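Complement factor MASP-3 (Homo sapiens, PDB 3DEM) is a serine protease of the complement system that probably associates, through its CUB1-EGF-CUB2 region, with mannan-binding lectin and ficolins in innate immunity. Local coordinates at residues Y21-T32 / F94-N105. Sequence-based numbering, arbitrary orientation.
Sequences YPSDSEVTWNIT and FMSITFRSDFSN. With CA (calcium ion), chain E.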
ATOM      1  N   TYR A  21       7.792 -22.282 -25.876  1.00 40.28           N
ATOM      2  CA  TYR A  21       8.264 -23.137 -24.797  1.00 40.37           C
ATOM      3  C   TYR A  21       8.473 -24.579 -25.251  1.00 40.42           C
ATOM      4  O   TYR A  21       7.818 -25.043 -26.186  1.00 40.29           O
ATOM      5  CB  TYR A  21       7.333 -23.072 -23.578  1.00 40.36           C
ATOM      6  CG  TYR A  21       5.877 -23.401 -23.842  1.00 40.44           C
ATOM      7  CD1 TYR A  21       5.451 -24.722 -23.974  1.00 40.45           C
ATOM      8  CD2 TYR A  21       4.920 -22.394 -23.918  1.00 40.37           C
ATOM      9  CE1 TYR A  21       4.115 -25.022 -24.200  1.00 40.44           C
ATOM     10  CE2 TYR A  21       3.585 -22.686 -24.138  1.00 40.21           C
ATOM     11  CZ  TYR A  21       3.190 -24.001 -24.278  1.00 40.38           C
ATOM     12  OH  TYR A  21       1.865 -24.298 -24.497  1.00 40.54           O
ATOM     13  N   PRO A  22       9.403 -25.288 -24.592  1.00 40.48           N
ATOM     14  CA  PRO A  22       9.675 -26.678 -24.933  1.00 40.46           C
ATOM     15  C   PRO A  22       8.567 -27.598 -24.428  1.00 40.48           C
ATOM     16  O   PRO A  22       7.798 -27.222 -23.542  1.00 40.40           O
ATOM     17  CB  PRO A  22      10.989 -26.967 -24.204  1.00 40.43           C
ATOM     18  CG  PRO A  22      10.975 -26.038 -23.030  1.00 40.64           C
ATOM     19  CD  PRO A  22      10.248 -24.803 -23.484  1.00 40.40           C
ATOM     20  N   SER A  23       8.476 -28.790 -25.006  1.00 40.47           N
ATOM     21  CA  SER A  23       7.487 -29.764 -24.570  1.00 40.49           C
ATOM     22  C   SER A  23       8.011 -30.528 -23.357  1.00 40.51           C
ATOM     23  O   SER A  23       9.198 -30.463 -23.041  1.00 40.39           O
ATOM     24  CB  SER A  23       7.137 -30.727 -25.709  1.00 40.43           C
ATOM     25  OG  SER A  23       8.270 -31.469 -26.109  1.00 40.26           O
ATOM     26  N   ASP A  24       7.113 -31.241 -22.684  1.00 40.73           N
ATOM     27  CA  ASP A  24       7.451 -32.037 -21.504  1.00 40.95           C
ATOM     28  C   ASP A  24       8.284 -31.257 -20.498  1.00 41.00           C
ATOM     29  O   ASP A  24       9.323 -31.729 -20.034  1.00 41.32           O
ATOM     30  CB  ASP A  24       8.176 -33.327 -21.892  1.00 41.07           C
ATOM     31  CG  ASP A  24       8.486 -34.204 -20.689  1.00 41.61           C
ATOM     32  OD1 ASP A  24       7.666 -34.237 -19.743  1.00 41.74           O
ATOM     33  OD2 ASP A  24       9.553 -34.858 -20.688  1.00 42.24           O
ATOM     34  N   SER A  25       7.834 -30.056 -20.164  1.00 40.74           N
ATOM     35  CA  SER A  25       8.535 -29.268 -19.172  1.00 40.73           C
ATOM     36  C   SER A  25       7.596 -28.943 -18.023  1.00 40.64           C
ATOM     37  O   SER A  25       6.392 -28.788 -18.215  1.00 40.58           O
ATOM     38  CB  SER A  25       9.114 -27.991 -19.786  1.00 40.77           C
ATOM     39  OG  SER A  25       8.090 -27.069 -20.119  1.00 41.25           O
ATOM     40  N   GLU A  26       8.158 -28.865 -16.825  1.00 40.54           N
ATOM     41  CA  GLU A  26       7.389 -28.536 -15.642  1.00 40.62           C
ATOM     42  C   GLU A  26       8.253 -27.761 -14.664  1.00 40.62           C
ATOM     43  O   GLU A  26       9.254 -28.267 -14.160  1.00 40.65           O
ATOM     44  CB  GLU A  26       6.836 -29.795 -14.975  1.00 40.60           C
ATOM     45  CG  GLU A  26       5.871 -29.488 -13.835  1.00 40.71           C
ATOM     46  CD  GLU A  26       5.230 -30.728 -13.248  1.00 40.65           C
ATOM     47  OE1 GLU A  26       4.553 -30.594 -12.207  1.00 40.68           O
ATOM     48  OE2 GLU A  26       5.399 -31.827 -13.824  1.00 40.57           O
ATOM     49  N   VAL A  27       7.859 -26.524 -14.405  1.00 40.63           N
ATOM     50  CA  VAL A  27       8.611 -25.656 -13.516  1.00 40.57           C
ATOM     51  C   VAL A  27       7.681 -25.090 -12.454  1.00 40.47           C
ATOM     52  O   VAL A  27       6.577 -24.639 -12.755  1.00 40.47           O
ATOM     53  CB  VAL A  27       9.275 -24.499 -14.293  1.00 40.65           C
ATOM     54  CG1 VAL A  27      10.230 -23.720 -13.390  1.00 40.66           C
ATOM     55  CG2 VAL A  27      10.011 -25.035 -15.521  1.00 40.63           C
ATOM     56  N   THR A  28       8.130 -25.134 -11.208  1.00 40.48           N
ATOM     57  CA  THR A  28       7.377 -24.573 -10.100  1.00 40.52           C
ATOM     58  C   THR A  28       8.159 -23.428  -9.466  1.00 40.59           C
ATOM     59  O   THR A  28       9.357 -23.548  -9.221  1.00 40.72           O
ATOM     60  CB  THR A  28       7.071 -25.644  -9.032  1.00 40.48           C
ATOM     61  OG1 THR A  28       6.191 -26.632  -9.583  1.00 40.43           O
ATOM     62  CG2 THR A  28       6.412 -25.018  -7.804  1.00 40.47           C
ATOM     63  N   TRP A  29       7.483 -22.311  -9.224  1.00 40.61           N
ATOM     64  CA  TRP A  29       8.071 -21.203  -8.478  1.00 40.62           C
ATOM     65  C   TRP A  29       7.326 -21.038  -7.166  1.00 40.55           C
ATOM     66  O   TRP A  29       6.115 -20.847  -7.167  1.00 40.62           O
ATOM     67  CB  TRP A  29       7.973 -19.894  -9.265  1.00 40.59           C
ATOM     68  CG  TRP A  29       8.740 -19.896 -10.542  1.00 40.64           C
ATOM     69  CD1 TRP A  29      10.055 -19.572 -10.706  1.00 40.50           C
ATOM     70  CD2 TRP A  29       8.241 -20.229 -11.842  1.00 40.50           C
ATOM     71  NE1 TRP A  29      10.408 -19.690 -12.027  1.00 40.52           N
ATOM     72  CE2 TRP A  29       9.313 -20.089 -12.747  1.00 40.63           C
ATOM     73  CE3 TRP A  29       6.996 -20.639 -12.329  1.00 40.57           C
ATOM     74  CZ2 TRP A  29       9.176 -20.342 -14.112  1.00 40.62           C
ATOM     75  CZ3 TRP A  29       6.863 -20.886 -13.688  1.00 40.61           C
ATOM     76  CH2 TRP A  29       7.945 -20.736 -14.561  1.00 40.51           C
ATOM     77  N   ASN A  30       8.046 -21.110  -6.052  1.00 40.45           N
ATOM     78  CA  ASN A  30       7.445 -20.848  -4.750  1.00 40.50           C
ATOM     79  C   ASN A  30       7.749 -19.421  -4.291  1.00 40.49           C
ATOM     80  O   ASN A  30       8.909 -19.022  -4.206  1.00 40.32           O
ATOM     81  CB  ASN A  30       7.915 -21.868  -3.707  1.00 40.55           C
ATOM     82  CG  ASN A  30       7.309 -23.250  -3.920  1.00 40.74           C
ATOM     83  OD1 ASN A  30       6.386 -23.420  -4.716  1.00 41.00           O
ATOM     84  ND2 ASN A  30       7.828 -24.244  -3.202  1.00 40.63           N
ATOM     85  N   ILE A  31       6.701 -18.654  -4.014  1.00 40.40           N
ATOM     86  CA  ILE A  31       6.864 -17.269  -3.583  1.00 40.41           C
ATOM     87  C   ILE A  31       6.405 -17.088  -2.143  1.00 40.32           C
ATOM     88  O   ILE A  31       5.239 -17.297  -1.822  1.00 40.45           O
ATOM     89  CB  ILE A  31       6.065 -16.300  -4.471  1.00 40.41           C
ATOM     90  CG1 ILE A  31       6.418 -16.504  -5.946  1.00 40.58           C
ATOM     91  CG2 ILE A  31       6.320 -14.863  -4.050  1.00 40.42           C
ATOM     92  CD1 ILE A  31       5.458 -15.825  -6.889  1.00 40.79           C
ATOM     93  N   THR A  32       7.328 -16.703  -1.275  1.00 40.30           N
ATOM     94  CA  THR A  32       6.992 -16.423   0.111  1.00 40.41           C
ATOM     95  C   THR A  32       7.321 -14.972   0.436  1.00 40.34           C
ATOM     96  O   THR A  32       8.399 -14.484   0.107  1.00 40.25           O
ATOM     97  CB  THR A  32       7.745 -17.356   1.089  1.00 40.42           C
ATOM     98  OG1 THR A  32       7.428 -18.720   0.788  1.00 40.60           O
ATOM     99  CG2 THR A  32       7.352 -17.062   2.537  1.00 40.45           C
ATOM    100  N   PHE A  94       1.910 -16.850   1.008  1.00 40.51           N
ATOM    101  CA  PHE A  94       2.547 -17.864   0.170  1.00 40.52           C
ATOM    102  C   PHE A  94       1.803 -18.099  -1.142  1.00 40.57           C
ATOM    103  O   PHE A  94       0.572 -18.151  -1.172  1.00 40.64           O
ATOM    104  CB  PHE A  94       2.695 -19.187   0.935  1.00 40.53           C
ATOM    105  CG  PHE A  94       3.194 -20.326   0.088  1.00 40.46           C
ATOM    106  CD1 PHE A  94       4.538 -20.436  -0.222  1.00 40.58           C
ATOM    107  CD2 PHE A  94       2.318 -21.284  -0.398  1.00 40.43           C
ATOM    108  CE1 PHE A  94       5.003 -21.484  -1.000  1.00 40.70           C
ATOM    109  CE2 PHE A  94       2.772 -22.329  -1.177  1.00 40.47           C
ATOM    110  CZ  PHE A  94       4.117 -22.431  -1.481  1.00 40.54           C
ATOM    111  N   MET A  95       2.564 -18.258  -2.222  1.00 40.50           N
ATOM    112  CA  MET A  95       1.987 -18.568  -3.520  1.00 40.57           C
ATOM    113  C   MET A  95       2.898 -19.497  -4.312  1.00 40.55           C
ATOM    114  O   MET A  95       4.095 -19.250  -4.434  1.00 40.67           O
ATOM    115  CB  MET A  95       1.716 -17.286  -4.311  1.00 40.61           C
ATOM    116  CG  MET A  95       1.025 -17.513  -5.649  1.00 40.64           C
ATOM    117  SD  MET A  95       0.852 -15.981  -6.581  1.00 40.63           S
ATOM    118  CE  MET A  95      -0.607 -15.269  -5.812  1.00 40.09           C
ATOM    119  N   SER A  96       2.326 -20.572  -4.841  1.00 40.53           N
ATOM    120  CA  SER A  96       3.080 -21.496  -5.674  1.00 40.60           C
ATOM    121  C   SER A  96       2.538 -21.447  -7.096  1.00 40.62           C
ATOM    122  O   SER A  96       1.324 -21.428  -7.309  1.00 40.86           O
ATOM    123  CB  SER A  96       2.998 -22.920  -5.110  1.00 40.62           C
ATOM    124  OG  SER A  96       3.856 -23.800  -5.815  1.00 40.63           O
ATOM    125  N   ILE A  97       3.446 -21.404  -8.062  1.00 40.59           N
ATOM    126  CA  ILE A  97       3.082 -21.318  -9.468  1.00 40.54           C
ATOM    127  C   ILE A  97       3.751 -22.446 -10.237  1.00 40.55           C
ATOM    128  O   ILE A  97       4.968 -22.620 -10.154  1.00 40.66           O
ATOM    129  CB  ILE A  97       3.526 -19.968 -10.079  1.00 40.67           C
ATOM    130  CG1 ILE A  97       2.855 -18.799  -9.351  1.00 40.65           C
ATOM    131  CG2 ILE A  97       3.216 -19.911 -11.575  1.00 40.37           C
ATOM    132  CD1 ILE A  97       3.456 -17.456  -9.686  1.00 40.67           C
ATOM    133  N   THR A  98       2.959 -23.209 -10.980  1.00 40.46           N
ATOM    134  CA  THR A  98       3.494 -24.274 -11.818  1.00 40.47           C
ATOM    135  C   THR A  98       3.119 -24.064 -13.283  1.00 40.45           C
ATOM    136  O   THR A  98       1.943 -23.919 -13.618  1.00 40.43           O
ATOM    137  CB  THR A  98       3.000 -25.665 -11.352  1.00 40.49           C
ATOM    138  OG1 THR A  98       3.495 -25.927 -10.035  1.00 40.49           O
ATOM    139  CG2 THR A  98       3.481 -26.769 -12.300  1.00 40.33           C
ATOM    140  N   PHE A  99       4.128 -24.027 -14.145  1.00 40.40           N
ATOM    141  CA  PHE A  99       3.894 -24.083 -15.580  1.00 40.48           C
ATOM    142  C   PHE A  99       4.155 -25.501 -16.062  1.00 40.52           C
ATOM    143  O   PHE A  99       5.234 -26.049 -15.838  1.00 40.71           O
ATOM    144  CB  PHE A  99       4.795 -23.100 -16.330  1.00 40.56           C
ATOM    145  CG  PHE A  99       4.846 -23.343 -17.818  1.00 40.35           C
ATOM    146  CD1 PHE A  99       3.796 -22.954 -18.637  1.00 40.26           C
ATOM    147  CD2 PHE A  99       5.945 -23.961 -18.397  1.00 40.59           C
ATOM    148  CE1 PHE A  99       3.839 -23.182 -20.004  1.00 40.36           C
ATOM    149  CE2 PHE A  99       5.996 -24.192 -19.766  1.00 40.34           C
ATOM    150  CZ  PHE A  99       4.942 -23.798 -20.568  1.00 40.51           C
ATOM    151  N   ARG A 100       3.165 -26.105 -16.707  1.00 40.52           N
ATOM    152  CA  ARG A 100       3.339 -27.438 -17.255  1.00 40.41           C
ATOM    153  C   ARG A 100       3.072 -27.460 -18.747  1.00 40.44           C
ATOM    154  O   ARG A 100       2.113 -26.862 -19.230  1.00 40.44           O
ATOM    155  CB  ARG A 100       2.422 -28.450 -16.569  1.00 40.43           C
ATOM    156  CG  ARG A 100       2.709 -29.885 -16.995  1.00 40.59           C
ATOM    157  CD  ARG A 100       1.477 -30.548 -17.582  1.00 40.68           C
ATOM    158  NE  ARG A 100       1.764 -31.880 -18.103  1.00 40.79           N
ATOM    159  CZ  ARG A 100       0.857 -32.663 -18.675  1.00 40.64           C
ATOM    160  NH1 ARG A 100      -0.395 -32.245 -18.804  1.00 40.53           N
ATOM    161  NH2 ARG A 100       1.200 -33.864 -19.123  1.00 40.92           N
ATOM    162  N   SER A 101       3.928 -28.178 -19.462  1.00 40.43           N
ATOM    163  CA  SER A 101       3.802 -28.363 -20.890  1.00 40.40           C
ATOM    164  C   SER A 101       3.815 -29.868 -21.135  1.00 40.44           C
ATOM    165  O   SER A 101       4.745 -30.555 -20.715  1.00 40.29           O
ATOM    166  CB  SER A 101       4.986 -27.690 -21.588  1.00 40.46           C
ATOM    167  OG  SER A 101       4.910 -27.817 -22.994  1.00 40.72           O
ATOM    168  N   ASP A 102       2.781 -30.404 -21.772  1.00 40.41           N
ATOM    169  CA  ASP A 102       2.760 -31.848 -22.011  1.00 40.51           C
ATOM    170  C   ASP A 102       3.674 -32.246 -23.171  1.00 40.71           C
ATOM    171  O   ASP A 102       4.531 -31.467 -23.590  1.00 40.63           O
ATOM    172  CB  ASP A 102       1.330 -32.387 -22.179  1.00 40.37           C
ATOM    173  CG  ASP A 102       0.591 -31.773 -23.352  1.00 40.10           C
ATOM    174  OD1 ASP A 102       1.151 -30.890 -24.033  1.00 39.32           O
ATOM    175  OD2 ASP A 102      -0.567 -32.181 -23.592  1.00 40.31           O
ATOM    176  N   PHE A 103       3.494 -33.460 -23.679  1.00 41.18           N
ATOM    177  CA  PHE A 103       4.370 -33.994 -24.720  1.00 41.61           C
ATOM    178  C   PHE A 103       4.021 -33.454 -26.103  1.00 41.74           C
ATOM    179  O   PHE A 103       4.815 -33.551 -27.034  1.00 41.75           O
ATOM    180  CB  PHE A 103       4.312 -35.528 -24.733  1.00 41.80           C
ATOM    181  CG  PHE A 103       4.841 -36.171 -23.477  1.00 42.33           C
ATOM    182  CD1 PHE A 103       4.047 -36.265 -22.339  1.00 42.58           C
ATOM    183  CD2 PHE A 103       6.130 -36.685 -23.436  1.00 42.65           C
ATOM    184  CE1 PHE A 103       4.532 -36.857 -21.181  1.00 42.79           C
ATOM    185  CE2 PHE A 103       6.624 -37.279 -22.281  1.00 42.87           C
ATOM    186  CZ  PHE A 103       5.825 -37.365 -21.153  1.00 42.83           C
ATOM    187  N   SER A 104       2.829 -32.884 -26.231  1.00 42.04           N
ATOM    188  CA  SER A 104       2.319 -32.478 -27.534  1.00 42.27           C
ATOM    189  C   SER A 104       2.379 -30.967 -27.754  1.00 42.37           C
ATOM    190  O   SER A 104       1.434 -30.250 -27.421  1.00 42.22           O
ATOM    191  CB  SER A 104       0.878 -32.966 -27.708  1.00 42.26           C
ATOM    192  OG  SER A 104       0.418 -32.735 -29.029  1.00 42.35           O
ATOM    193  N   ASN A 105       3.486 -30.493 -28.323  1.00 42.62           N
ATOM    194  CA  ASN A 105       3.604 -29.083 -28.697  1.00 42.75           C
ATOM    195  C   ASN A 105       3.712 -28.884 -30.214  1.00 42.84           C
ATOM    196  O   ASN A 105       4.658 -28.256 -30.702  1.00 42.83           O
ATOM    197  CB  ASN A 105       4.780 -28.414 -27.975  1.00 42.81           C
ATOM    198  CG  ASN A 105       4.518 -26.944 -27.666  1.00 43.16           C
ATOM    199  OD1 ASN A 105       3.376 -26.483 -27.698  1.00 43.83           O
ATOM    200  ND2 ASN A 105       5.576 -26.206 -27.352  1.00 43.16           N
TER
HETATM  201 CA    CA E5001       1.177 -29.018 -25.206  1.00 43.00          CA
HETATM  202  O   HOH W   1       3.679 -29.350 -24.613  1.00 35.66           O
HETATM  203  O   HOH W   2       1.479 -27.626 -26.964  1.00 41.22           O
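Trp-29 and Ile-97 exchange two backbone hydrogen bonds, the N of Trp-29 lying 2.7 Å from the O of Ile-97, and equivalent pairs at Val-27/Phe-99 and Ile-31/Met-95 zip strand 25-32 antiparallel to strand 94-101. Near the calcium site the regular pairing gives way to a G1 beta bulge: Asp-24 and Ser-25 both face Ser-101, and Asp-24 N turns to Asp-102 O (2.7 Å), approaching from above the carbonyl plane. Asp-102 OD1 binds calcium at 2.2 Å, joined by Ser-104 O, two waters, and Glu-49 and Asp-57; Tyr-21 OH hydrogen-bonds to Asp-57 OD2, tying its ring to a metal ligand.

Between the backbone rungs, on the Thr-28/Thr-98 face, side chains add polar links of their own. The two threonine hydroxyls share a hydrogen bond of 2.8 Å from OG1 to OG1, and Ser-96 OG donates almost head-on to Asn-30 OD1 at 2.8 Å. With its OG anti to the backbone N (chi1 -173°), Ser-96 leans across to that amide. Farther along, the carboxylate of Asp-24 stacks over one face of the Phe-103 ring, their planes nearly parallel.

Apolar groups gather on the other face. Phe-99 drives its edge into the face of Tyr-21 in a T-shaped stack, CZ 3.4 Å from Tyr-21 CG and the planes 76° apart; Trp-29 sets CZ3 beside Phe-99 CB and CE3 against Ile-97 CG2, while the CD1 methyls of Ile-31 and Ile-97 meet at 3.8 Å. Ile-39 and Leu-41 of the opposing sheet pack on Ile-31, Met-95 and Ile-97, and Ile-12 on Trp-29 and Ile-97. Two antiparallel four-stranded sheets packed face to face, with a calcium site of acidic residues at one end, fit the beta sandwich of a calcium-binding CUB domain.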